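43.8 kDa insecticidal crystal protein (Bacillus thuringiensis, PDB 4JP0) forms one component of a binary insecticidal toxin active on western corn rootworm larvae, acting with Cry34Ab1 and probably targeting the midgut epithelium. Local coordinates at residues 17-22 against 28-33; 350-355 against 373-378. All blocks are in the same frame, centred on the assembly; numbering follows the deposited sequence.

Contact 1: residues 17-22 against 28-33; sequences LYAATY and SGVSLM
Ala20 lays its CB against CG of Met33, 3.8 Å away, on the face of the hairpin that also bears Tyr18 and Ser31. Strands 18-22 and 31-33 form this antiparallel beta hairpin in the ricin B-type, beta-trefoil lectin region. Tyr18 and Met33 make one hydrogen-bonded pair: Tyr18 N reaches Met33 O at 2.8 Å in a nearly straight bond (176°), and Met33 N returns to Tyr18 O. Ala20 and Ser31 make the next, with Ala20 N to Ser31 O clearly bent (138°). On the other face, which bears Ala19 and Leu32, Leu32 CD2 lies 3.6 Å from Ala19 N; just before the strand, Leu17 crosses Leu32 at about a right angle, CB to CB 3.7 Å. Past the last pair a serine hydroxyl takes over from the backbone. With OG anti to its own N (chi1 -172°), Ser28 accepts Tyr22 N at 2.9 Å and donates to Gly29 O at 2.8 Å. Thr21 rests its CB 3.5 Å from that OG, while its OG1 bonds Asn65. The hydroxyl's double role implies that, beyond the last backbone pair, one side chain relays Tyr22 N to a carbonyl of the returning segment.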
ATOM      1  N   LEU A  17      10.353  34.041  14.809  1.00 13.58           N
ATOM      2  CA  LEU A  17       8.986  34.029  14.264  1.00 12.86           C
ATOM      3  C   LEU A  17       8.575  32.644  13.833  1.00 13.58           C
ATOM      4  O   LEU A  17       9.448  31.819  13.567  1.00 12.13           O
ATOM      5  CB  LEU A  17       8.899  35.024  13.115  1.00 14.21           C
ATOM      6  CG  LEU A  17       9.228  36.486  13.473  1.00 12.90           C
ATOM      7  CD1 LEU A  17       9.039  37.316  12.199  1.00 14.87           C
ATOM      8  CD2 LEU A  17       8.319  36.981  14.622  1.00 16.94           C
ATOM      9  N   TYR A  18       7.262  32.363  13.826  1.00 13.52           N
ATOM     10  CA  TYR A  18       6.756  31.029  13.482  1.00 13.56           C
ATOM     11  C   TYR A  18       6.085  30.960  12.111  1.00 13.68           C
ATOM     12  O   TYR A  18       5.298  31.842  11.742  1.00 12.84           O
ATOM     13  CB  TYR A  18       5.736  30.587  14.525  1.00 14.05           C
ATOM     14  CG  TYR A  18       6.399  30.278  15.862  1.00 14.00           C
ATOM     15  CD1 TYR A  18       6.835  31.293  16.718  1.00 14.18           C
ATOM     16  CD2 TYR A  18       6.570  28.972  16.272  1.00 14.40           C
ATOM     17  CE1 TYR A  18       7.457  30.987  17.974  1.00 13.58           C
ATOM     18  CE2 TYR A  18       7.180  28.655  17.512  1.00 15.56           C
ATOM     19  CZ  TYR A  18       7.619  29.678  18.344  1.00 14.79           C
ATOM     20  OH  TYR A  18       8.220  29.364  19.546  1.00 17.06           O
ATOM     21  N   ALA A  19       6.356  29.872  11.394  1.00 11.84           N
ATOM     22  CA  ALA A  19       5.741  29.667  10.096  1.00 12.68           C
ATOM     23  C   ALA A  19       4.234  29.533  10.322  1.00 14.43           C
ATOM     24  O   ALA A  19       3.791  28.790  11.236  1.00 14.16           O
ATOM     25  CB  ALA A  19       6.307  28.390   9.453  1.00 12.37           C
ATOM     26  N   ALA A  20       3.444  30.201   9.482  1.00 14.51           N
ATOM     27  CA  ALA A  20       1.997  30.299   9.727  1.00 14.74           C
ATOM     28  C   ALA A  20       1.176  30.435   8.453  1.00 14.76           C
ATOM     29  O   ALA A  20       1.645  30.995   7.481  1.00 14.52           O
ATOM     30  CB  ALA A  20       1.740  31.534  10.583  1.00 15.80           C
ATOM     31  N   THR A  21      -0.063  29.939   8.459  1.00 15.55           N
ATOM     32  CA  THR A  21      -0.992  30.241   7.369  1.00 15.29           C
ATOM     33  C   THR A  21      -2.204  30.931   7.974  1.00 16.74           C
ATOM     34  O   THR A  21      -2.467  30.769   9.183  1.00 16.14           O
ATOM     35  CB  THR A  21      -1.505  28.973   6.656  1.00 16.12           C
ATOM     36  OG1 THR A  21      -1.841  27.986   7.617  1.00 14.94           O
ATOM     37  CG2 THR A  21      -0.446  28.330   5.829  1.00 15.88           C
ATOM     38  N   TYR A  22      -2.972  31.644   7.138  1.00 16.92           N
ATOM     39  CA  TYR A  22      -4.203  32.297   7.602  1.00 19.27           C
ATOM     40  C   TYR A  22      -5.241  31.174   7.682  1.00 18.59           C
ATOM     41  O   TYR A  22      -5.349  30.398   6.753  1.00 18.30           O
ATOM     42  CB  TYR A  22      -4.710  33.342   6.581  1.00 20.93           C
ATOM     43  CG  TYR A  22      -3.993  34.677   6.515  1.00 28.28           C
ATOM     44  CD1 TYR A  22      -4.692  35.855   6.182  1.00 34.08           C
ATOM     45  CD2 TYR A  22      -2.639  34.779   6.737  1.00 33.05           C
ATOM     46  CE1 TYR A  22      -4.045  37.077   6.101  1.00 37.40           C
ATOM     47  CE2 TYR A  22      -1.990  36.020   6.669  1.00 38.01           C
ATOM     48  CZ  TYR A  22      -2.699  37.147   6.353  1.00 38.60           C
ATOM     49  OH  TYR A  22      -2.050  38.357   6.284  1.00 45.29           O
ATOM     50  N   SER A  28      -3.921  29.694   1.463  1.00 17.39           N
ATOM     51  CA  SER A  28      -3.015  30.624   2.109  1.00 16.94           C
ATOM     52  C   SER A  28      -1.549  30.440   1.795  1.00 16.05           C
ATOM     53  O   SER A  28      -1.034  29.303   1.790  1.00 15.73           O
ATOM     54  CB  SER A  28      -3.143  30.445   3.626  1.00 15.66           C
ATOM     55  OG  SER A  28      -2.411  31.450   4.304  1.00 17.08           O
ATOM     56  N   GLY A  29      -0.855  31.572   1.632  1.00 15.13           N
ATOM     57  CA  GLY A  29       0.599  31.564   1.604  1.00 14.99           C
ATOM     58  C   GLY A  29       1.086  31.291   3.019  1.00 14.08           C
ATOM     59  O   GLY A  29       0.339  31.442   3.991  1.00 14.47           O
ATOM     60  N   VAL A  30       2.346  30.891   3.148  1.00 13.01           N
ATOM     61  CA  VAL A  30       2.981  30.693   4.438  1.00 13.65           C
ATOM     62  C   VAL A  30       3.822  31.935   4.749  1.00 14.00           C
ATOM     63  O   VAL A  30       4.599  32.386   3.914  1.00 13.69           O
ATOM     64  CB  VAL A  30       3.903  29.467   4.422  1.00 13.47           C
ATOM     65  CG1 VAL A  30       4.587  29.297   5.799  1.00 15.05           C
ATOM     66  CG2 VAL A  30       3.104  28.230   4.076  1.00 15.13           C
ATOM     67  N   SER A  31       3.645  32.492   5.939  1.00 13.35           N
ATOM     68  CA  SER A  31       4.408  33.667   6.381  1.00 14.16           C
ATOM     69  C   SER A  31       5.046  33.388   7.731  1.00 13.09           C
ATOM     70  O   SER A  31       4.948  32.294   8.248  1.00 11.66           O
ATOM     71  CB  SER A  31       3.483  34.878   6.546  1.00 14.62           C
ATOM     72  OG  SER A  31       2.431  34.528   7.489  1.00 16.14           O
ATOM     73  N   LEU A  32       5.677  34.396   8.310  1.00 13.24           N
ATOM     74  CA  LEU A  32       6.263  34.265   9.635  1.00 13.83           C
ATOM     75  C   LEU A  32       5.567  35.227  10.571  1.00 14.96           C
ATOM     76  O   LEU A  32       5.550  36.440  10.321  1.00 15.15           O
ATOM     77  CB  LEU A  32       7.778  34.556   9.611  1.00 15.20           C
ATOM     78  CG  LEU A  32       8.625  33.520   8.849  1.00 15.61           C
ATOM     79  CD1 LEU A  32      10.138  33.887   8.794  1.00 15.38           C
ATOM     80  CD2 LEU A  32       8.421  32.129   9.487  1.00 15.81           C
ATOM     81  N   MET A  33       5.076  34.706  11.699  1.00 14.20           N
ATOM     82  CA  MET A  33       4.296  35.520  12.641  1.00 15.68           C
ATOM     83  C   MET A  33       4.898  35.429  14.016  1.00 16.36           C
ATOM     84  O   MET A  33       5.462  34.383  14.373  1.00 14.34           O
ATOM     85  CB  MET A  33       2.855  34.981  12.748  1.00 16.03           C
ATOM     86  CG  MET A  33       2.021  35.197  11.478  1.00 18.44           C
ATOM     87  SD  MET A  33       1.715  36.977  11.221  1.00 22.86           S
ATOM     88  CE  MET A  33       0.770  37.299  12.708  1.00 25.07           C
TER

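Contact 2: residues 350-355 against 373-378; sequences QQALLL and STLIKL. Unlike the reference sequence in segment 373-378: Ile376 (reference Lys).
Leu375 and Leu378 face Ala352 and Leu353 where two helices, 349-355 and 372-380, pack within the helical C-terminal end of this toxin_10 protein, with helix 361-368 between them in sequence. Along 373-378, Thr374 turns to other neighbours: its OG1 is hydrogen-bonded to Gln305 OE1, and its side chain touches Thr303, which ties this helix to the loop ahead of strand 307-323. Leu375 is the first to reach across. Its CG stands anti to the carbonyl carbon (chi1 -73°); with CD1 continuing the chain anti to CA (chi2 179°), it is the other branch, CD2, that meets the Ala352 methyl, 3.7 Å from its CB. Ile370 touches both of these residues, and Tyr361 of the intervening helix also packs on Leu375. Ile376, which differs from the reference lysine, points away from helix 349-355, and Lys377 lies against His224. Leu378 directs its CB toward the opposing helix, where the side chain of Leu353 crosses its own at a slant. The approach is wholly apolar, without a hydrogen bond between the segments, and it buries a modest 161 Å². At this second touching point one methyl does the work: Leu353 CD2 sits 3.8 Å from Leu378 CB.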
ATOM      1  N   GLN A 350      -0.932 -37.233  -8.292  1.00 28.40           N
ATOM      2  CA  GLN A 350       0.298 -36.501  -8.020  1.00 29.63           C
ATOM      3  C   GLN A 350       0.957 -36.985  -6.723  1.00 28.60           C
ATOM      4  O   GLN A 350       2.176 -37.149  -6.661  1.00 28.27           O
ATOM      5  CB  GLN A 350       0.073 -34.980  -7.996  1.00 30.24           C
ATOM      6  CG  GLN A 350       1.385 -34.174  -8.065  1.00 37.06           C
ATOM      7  CD  GLN A 350       1.230 -32.833  -8.792  1.00 42.75           C
ATOM      8  OE1 GLN A 350       0.456 -32.729  -9.755  1.00 46.97           O
ATOM      9  NE2 GLN A 350       1.963 -31.816  -8.339  1.00 45.33           N
ATOM     10  N   GLN A 351       0.164 -37.192  -5.682  1.00 27.78           N
ATOM     11  CA  GLN A 351       0.735 -37.700  -4.449  1.00 27.40           C
ATOM     12  C   GLN A 351       1.264 -39.114  -4.691  1.00 26.25           C
ATOM     13  O   GLN A 351       2.329 -39.480  -4.194  1.00 24.72           O
ATOM     14  CB  GLN A 351      -0.280 -37.731  -3.317  1.00 28.11           C
ATOM     15  CG  GLN A 351       0.326 -38.275  -2.033  1.00 31.14           C
ATOM     16  CD  GLN A 351      -0.707 -38.655  -1.013  1.00 35.94           C
ATOM     17  OE1 GLN A 351      -1.769 -39.179  -1.365  1.00 39.32           O
ATOM     18  NE2 GLN A 351      -0.408 -38.406   0.262  1.00 36.83           N
ATOM     19  N   ALA A 352       0.536 -39.912  -5.467  1.00 24.50           N
ATOM     20  CA  ALA A 352       1.024 -41.258  -5.741  1.00 23.52           C
ATOM     21  C   ALA A 352       2.427 -41.284  -6.407  1.00 23.52           C
ATOM     22  O   ALA A 352       3.329 -42.038  -5.988  1.00 20.72           O
ATOM     23  CB  ALA A 352       0.005 -42.065  -6.568  1.00 24.36           C
ATOM     24  N   LEU A 353       2.612 -40.494  -7.462  1.00 23.48           N
ATOM     25  CA  LEU A 353       3.936 -40.471  -8.112  1.00 24.68           C
ATOM     26  C   LEU A 353       5.022 -39.972  -7.147  1.00 24.81           C
ATOM     27  O   LEU A 353       6.181 -40.442  -7.153  1.00 24.45           O
ATOM     28  CB  LEU A 353       3.912 -39.576  -9.357  1.00 26.25           C
ATOM     29  CG  LEU A 353       2.878 -40.003 -10.413  1.00 28.14           C
ATOM     30  CD1 LEU A 353       2.353 -38.773 -11.222  1.00 34.75           C
ATOM     31  CD2 LEU A 353       3.432 -41.063 -11.342  1.00 31.15           C
ATOM     32  N   LEU A 354       4.680 -39.003  -6.327  1.00 24.22           N
ATOM     33  CA  LEU A 354       5.685 -38.492  -5.395  1.00 24.42           C
ATOM     34  C   LEU A 354       6.046 -39.588  -4.393  1.00 23.83           C
ATOM     35  O   LEU A 354       7.222 -39.789  -4.064  1.00 23.72           O
ATOM     36  CB  LEU A 354       5.173 -37.241  -4.672  1.00 25.84           C
ATOM     37  CG  LEU A 354       6.134 -36.516  -3.729  1.00 28.08           C
ATOM     38  CD1 LEU A 354       7.424 -36.155  -4.445  1.00 28.14           C
ATOM     39  CD2 LEU A 354       5.469 -35.246  -3.123  1.00 28.29           C
ATOM     40  N   LEU A 355       5.033 -40.296  -3.910  1.00 21.77           N
ATOM     41  CA  LEU A 355       5.272 -41.341  -2.943  1.00 21.84           C
ATOM     42  C   LEU A 355       6.191 -42.419  -3.513  1.00 23.00           C
ATOM     43  O   LEU A 355       6.968 -43.047  -2.775  1.00 21.91           O
ATOM     44  CB  LEU A 355       3.963 -41.988  -2.523  1.00 22.17           C
ATOM     45  CG  LEU A 355       3.092 -41.216  -1.524  1.00 24.15           C
ATOM     46  CD1 LEU A 355       1.774 -41.917  -1.306  1.00 25.55           C
ATOM     47  CD2 LEU A 355       3.832 -41.029  -0.198  1.00 25.28           C
ATOM     48  N   SER A 373      -1.149 -51.590 -11.324  1.00 33.91           N
ATOM     49  CA  SER A 373      -1.100 -51.402 -12.767  1.00 34.44           C
ATOM     50  C   SER A 373      -1.294 -49.916 -13.071  1.00 33.82           C
ATOM     51  O   SER A 373      -0.631 -49.364 -13.935  1.00 34.52           O
ATOM     52  CB  SER A 373      -2.151 -52.255 -13.487  1.00 34.43           C
ATOM     53  OG  SER A 373      -3.453 -51.867 -13.082  1.00 35.06           O
ATOM     54  N   THR A 374      -2.179 -49.253 -12.339  1.00 33.11           N
ATOM     55  CA  THR A 374      -2.415 -47.837 -12.586  1.00 32.49           C
ATOM     56  C   THR A 374      -1.198 -47.019 -12.223  1.00 32.93           C
ATOM     57  O   THR A 374      -0.865 -46.046 -12.911  1.00 32.94           O
ATOM     58  CB  THR A 374      -3.606 -47.341 -11.783  1.00 31.67           C
ATOM     59  OG1 THR A 374      -4.799 -47.956 -12.289  1.00 29.97           O
ATOM     60  CG2 THR A 374      -3.811 -45.857 -12.023  1.00 32.68           C
ATOM     61  N   LEU A 375      -0.560 -47.389 -11.114  1.00 33.37           N
ATOM     62  CA  LEU A 375       0.653 -46.703 -10.668  1.00 34.34           C
ATOM     63  C   LEU A 375       1.702 -46.750 -11.779  1.00 35.96           C
ATOM     64  O   LEU A 375       2.408 -45.776 -12.047  1.00 35.77           O
ATOM     65  CB  LEU A 375       1.185 -47.349  -9.397  1.00 33.19           C
ATOM     66  CG  LEU A 375       0.363 -47.063  -8.153  1.00 32.05           C
ATOM     67  CD1 LEU A 375       0.981 -47.765  -6.964  1.00 32.39           C
ATOM     68  CD2 LEU A 375       0.200 -45.554  -7.897  1.00 27.25           C
ATOM     69  N   ILE A 376       1.801 -47.895 -12.434  1.00 38.13           N
ATOM     70  CA  ILE A 376       2.741 -48.015 -13.526  1.00 40.35           C
ATOM     71  C   ILE A 376       2.319 -47.167 -14.738  1.00 41.89           C
ATOM     72  O   ILE A 376       3.151 -46.465 -15.332  1.00 42.20           O
ATOM     73  CB  ILE A 376       2.906 -49.464 -13.890  1.00 41.10           C
ATOM     74  CG1 ILE A 376       3.536 -50.207 -12.702  1.00 41.14           C
ATOM     75  CG2 ILE A 376       3.737 -49.582 -15.174  1.00 40.19           C
ATOM     76  CD1 ILE A 376       3.699 -51.708 -12.928  1.00 40.40           C
ATOM     77  N   LYS A 377       1.035 -47.216 -15.093  1.00 43.39           N
ATOM     78  CA  LYS A 377       0.526 -46.389 -16.185  1.00 45.21           C
ATOM     79  C   LYS A 377       0.814 -44.927 -15.889  1.00 46.08           C
ATOM     80  O   LYS A 377       1.226 -44.183 -16.775  1.00 46.19           O
ATOM     81  CB  LYS A 377      -0.986 -46.548 -16.368  1.00 45.49           C
ATOM     82  CG  LYS A 377      -1.433 -47.826 -17.067  1.00 47.21           C
ATOM     83  CD  LYS A 377      -2.812 -47.646 -17.707  1.00 49.22           C
ATOM     84  CE  LYS A 377      -3.336 -48.972 -18.294  1.00 52.20           C
ATOM     85  NZ  LYS A 377      -3.884 -48.852 -19.684  1.00 51.97           N
ATOM     86  N   LEU A 378       0.601 -44.525 -14.640  1.00 47.08           N
ATOM     87  CA  LEU A 378       0.805 -43.138 -14.236  1.00 48.35           C
ATOM     88  C   LEU A 378       2.236 -42.716 -14.510  1.00 50.15           C
ATOM     89  O   LEU A 378       2.483 -41.679 -15.146  1.00 50.40           O
ATOM     90  CB  LEU A 378       0.464 -42.946 -12.755  1.00 47.65           C
ATOM     91  CG  LEU A 378      -1.037 -42.824 -12.511  1.00 45.25           C
ATOM     92  CD1 LEU A 378      -1.364 -42.962 -11.042  1.00 42.59           C
ATOM     93  CD2 LEU A 378      -1.523 -41.489 -13.058  1.00 45.24           C
TER

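Overall arrangement
Contact 1 and contact 2 lie on opposite sides of the centre of a single elongated chain, their centres 77 Å apart and their nearest atoms about 61 Å apart. They come in series: the hairpin of contact 1 closes near the N-terminus, in the ricin B-type lectin region, long before contact 2 joins helices 349-355 and 372-380 near the C-terminus. No strand, sheet or helix is shared. Strand 18-22 also pairs with strand 43-52 in the antiparallel sheet of the lectin region, whereas helix 349-355 closely follows strand 327-346, an outermost strand of the long four-stranded sheet. The two contacts thus belong to separately packed ends of the toxin, one beta and one helical.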